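Local atomic coordinates of cruciferin (PDB entry 3KGL), a protein that probably serves as a seed storage protein of rapeseed, an 11S globulin laid down as a nutrient reserve. Residues A[73-79]-A[162-168]. Numbering follows the deposited sequence.
Sequences EGLMGRV and AQWFYND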
loop_
_atom_site.group_PDB
_atom_site.type_symbol
_atom_site.label_atom_id
_atom_site.label_comp_id
_atom_site.label_asym_id
_atom_site.label_seq_id
_atom_site.Cartn_x
_atom_site.Cartn_y
_atom_site.Cartn_z
ATOM N N GLU A 73 13.494 20.460 26.859
ATOM C CA GLU A 73 12.517 19.898 27.769
ATOM C C GLU A 73 11.257 20.737 27.614
ATOM O O GLU A 73 11.339 21.919 27.288
ATOM C CB GLU A 73 13.057 19.983 29.203
ATOM C CG GLU A 73 12.635 18.852 30.141
ATOM C CD GLU A 73 13.589 18.678 31.328
ATOM O OE1 GLU A 73 13.194 18.040 32.336
ATOM O OE2 GLU A 73 14.738 19.172 31.250
ATOM N N GLY A 74 10.090 20.134 27.830
ATOM C CA GLY A 74 8.849 20.883 27.761
ATOM C C GLY A 74 7.571 20.080 27.934
ATOM O O GLY A 74 7.577 18.983 28.486
ATOM N N LEU A 75 6.467 20.646 27.453
ATOM C CA LEU A 75 5.151 20.028 27.559
ATOM C C LEU A 75 4.635 19.620 26.177
ATOM O O LEU A 75 4.983 20.241 25.175
ATOM C CB LEU A 75 4.171 20.998 28.241
ATOM C CG LEU A 75 4.560 21.387 29.674
ATOM C CD1 LEU A 75 3.588 22.362 30.287
ATOM C CD2 LEU A 75 4.640 20.146 30.525
ATOM N N MET A 76 3.822 18.567 26.130
ATOM C CA MET A 76 3.148 18.166 24.898
ATOM C C MET A 76 1.697 17.758 25.111
ATOM O O MET A 76 1.338 17.186 26.129
ATOM C CB MET A 76 3.869 17.014 24.223
ATOM C CG MET A 76 2.966 16.265 23.274
ATOM S SD MET A 76 3.760 14.818 22.589
ATOM C CE MET A 76 3.942 13.816 24.060
ATOM N N GLY A 77 0.870 18.048 24.120
ATOM C CA GLY A 77 -0.529 17.701 24.163
ATOM C C GLY A 77 -0.948 17.020 22.879
ATOM O O GLY A 77 -0.781 17.551 21.782
ATOM N N ARG A 78 -1.487 15.820 23.023
ATOM C CA ARG A 78 -2.053 15.084 21.911
ATOM C C ARG A 78 -3.548 15.234 22.114
ATOM O O ARG A 78 -4.001 15.430 23.241
ATOM C CB ARG A 78 -1.655 13.607 22.025
ATOM C CG ARG A 78 -1.020 12.966 20.784
ATOM C CD ARG A 78 -0.044 11.851 21.191
ATOM N NE ARG A 78 -0.520 11.176 22.396
ATOM C CZ ARG A 78 0.265 10.738 23.375
ATOM N NH1 ARG A 78 1.577 10.902 23.297
ATOM N NH2 ARG A 78 -0.265 10.142 24.437
ATOM N N VAL A 79 -4.315 15.159 21.033
ATOM C CA VAL A 79 -5.772 15.142 21.126
ATOM C C VAL A 79 -6.311 14.177 20.095
ATOM O O VAL A 79 -6.206 14.427 18.895
ATOM C CB VAL A 79 -6.394 16.520 20.846
ATOM C CG1 VAL A 79 -7.913 16.423 20.888
ATOM C CG2 VAL A 79 -5.890 17.550 21.836
ATOM N N ALA A 162 -3.915 15.667 16.513
ATOM C CA ALA A 162 -3.359 17.008 16.671
ATOM C C ALA A 162 -2.417 17.078 17.860
ATOM O O ALA A 162 -2.714 16.511 18.899
ATOM C CB ALA A 162 -4.463 18.023 16.833
ATOM N N GLN A 163 -1.290 17.777 17.699
ATOM C CA GLN A 163 -0.305 17.975 18.775
ATOM C C GLN A 163 0.213 19.399 18.837
ATOM O O GLN A 163 0.374 20.055 17.808
ATOM C CB GLN A 163 0.901 17.074 18.585
ATOM C CG GLN A 163 0.799 15.745 19.271
ATOM C CD GLN A 163 1.965 14.853 18.925
ATOM O OE1 GLN A 163 2.842 15.246 18.165
ATOM N NE2 GLN A 163 1.978 13.642 19.475
ATOM N N TRP A 164 0.496 19.855 20.054
ATOM C CA TRP A 164 1.096 21.167 20.301
ATOM C C TRP A 164 2.234 20.997 21.308
ATOM O O TRP A 164 2.154 20.153 22.202
ATOM C CB TRP A 164 0.056 22.160 20.844
ATOM C CG TRP A 164 -0.644 21.662 22.077
ATOM C CD1 TRP A 164 -1.837 21.005 22.126
ATOM C CD2 TRP A 164 -0.185 21.755 23.431
ATOM N NE1 TRP A 164 -2.149 20.684 23.423
ATOM C CE2 TRP A 164 -1.153 21.132 24.243
ATOM C CE3 TRP A 164 0.948 22.303 24.036
ATOM C CZ2 TRP A 164 -1.023 21.044 25.621
ATOM C CZ3 TRP A 164 1.075 22.215 25.410
ATOM C CH2 TRP A 164 0.095 21.591 26.185
ATOM N N PHE A 165 3.291 21.794 21.169
ATOM C CA PHE A 165 4.426 21.725 22.087
ATOM C C PHE A 165 4.682 23.059 22.780
ATOM O O PHE A 165 4.502 24.122 22.177
ATOM C CB PHE A 165 5.681 21.263 21.346
ATOM C CG PHE A 165 5.556 19.893 20.749
ATOM C CD1 PHE A 165 5.861 18.767 21.495
ATOM C CD2 PHE A 165 5.120 19.729 19.442
ATOM C CE1 PHE A 165 5.737 17.503 20.950
ATOM C CE2 PHE A 165 4.996 18.467 18.892
ATOM C CZ PHE A 165 5.309 17.354 19.644
ATOM N N TYR A 166 5.095 22.997 24.047
ATOM C CA TYR A 166 5.410 24.199 24.824
ATOM C C TYR A 166 6.754 24.073 25.508
ATOM O O TYR A 166 7.031 23.075 26.171
ATOM C CB TYR A 166 4.342 24.483 25.887
ATOM C CG TYR A 166 4.643 25.695 26.758
ATOM C CD1 TYR A 166 4.421 26.981 26.293
ATOM C CD2 TYR A 166 5.149 25.550 28.045
ATOM C CE1 TYR A 166 4.692 28.089 27.082
ATOM C CE2 TYR A 166 5.430 26.654 28.838
ATOM C CZ TYR A 166 5.195 27.923 28.351
ATOM O OH TYR A 166 5.465 29.034 29.129
ATOM N N ASN A 167 7.582 25.100 25.351
ATOM C CA ASN A 167 8.844 25.180 26.065
ATOM C C ASN A 167 8.707 25.950 27.379
ATOM O O ASN A 167 8.854 27.176 27.413
ATOM C CB ASN A 167 9.907 25.828 25.189
ATOM C CG ASN A 167 11.301 25.676 25.758
ATOM O OD1 ASN A 167 12.214 26.430 25.405
ATOM N ND2 ASN A 167 11.476 24.695 26.642
ATOM N N ASP A 168 8.397 25.214 28.446
ATOM C CA ASP A 168 8.413 25.739 29.805
ATOM C C ASP A 168 9.863 25.949 30.195
ATOM O O ASP A 168 10.181 26.663 31.149
ATOM C CB ASP A 168 7.774 24.733 30.777
ATOM C CG ASP A 168 8.518 23.390 30.819
ATOM O OD1 ASP A 168 9.150 23.027 29.804
ATOM O OD2 ASP A 168 8.464 22.689 31.860
#
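Five backbone hydrogen bonds tie L75, G77 and V79 to Y166, W164 and A162, and their spacing defines an antiparallel pairing of strands 73-79 and 162-166, whose N-to-C directions differ by 160°. The L75 pair is bonded both ways, L75 N to Y166 O at 2.8 Å and Y166 N to L75 O at 3.0 Å, both nearly straight at the hydrogen. G77 and W164 likewise exchange two bonds, whereas V79 N to A162 O, 3.0 Å, is more bent, with an N-H...O angle of 135°. The intervening pairs, M76 with F165 and R78 with Q163, are non-hydrogen-bonded; their CA atoms point instead at carbonyl oxygens of the adjoining hydrogen-bonded pairs, as Q163 CA does at G77 O.

Both strands belong to the N-terminal cupin domain, a jelly-roll beta-barrel, and each has a neighbour on both edges in its sheet: 141-150 beyond 73-79, and 54-61 beyond 162-166.

Aromatic contacts divide between the faces. On the face of L75, W164 and Y166, the W164 indole lies over G77, whose CA is 3.8 Å from the centroid of the five-membered ring, a CH-pi contact. A chi1 of 55° sets CG between backbone N and carbonyl carbon and swings the ring across onto the neighbouring strand. The indole also packs on P422 of a neighbouring subunit. With an alanine here, the G77 backbone would probably lose its aromatic cover and a gap would be likely to open toward that subunit. The L75 and Y166 side chains lie side by side, pointing the same way, L75 CD1 4.2 Å from Y166 CD2.

On the other face, M76 SD approaches F165 CE1 at 3.7 Å, an oblique Met-aromatic contact. Next along, R78 and Q163 point the same way, R78 CG 3.6 Å from Q163 CG, while the R78 guanidinium continues to a salt bridge with E147.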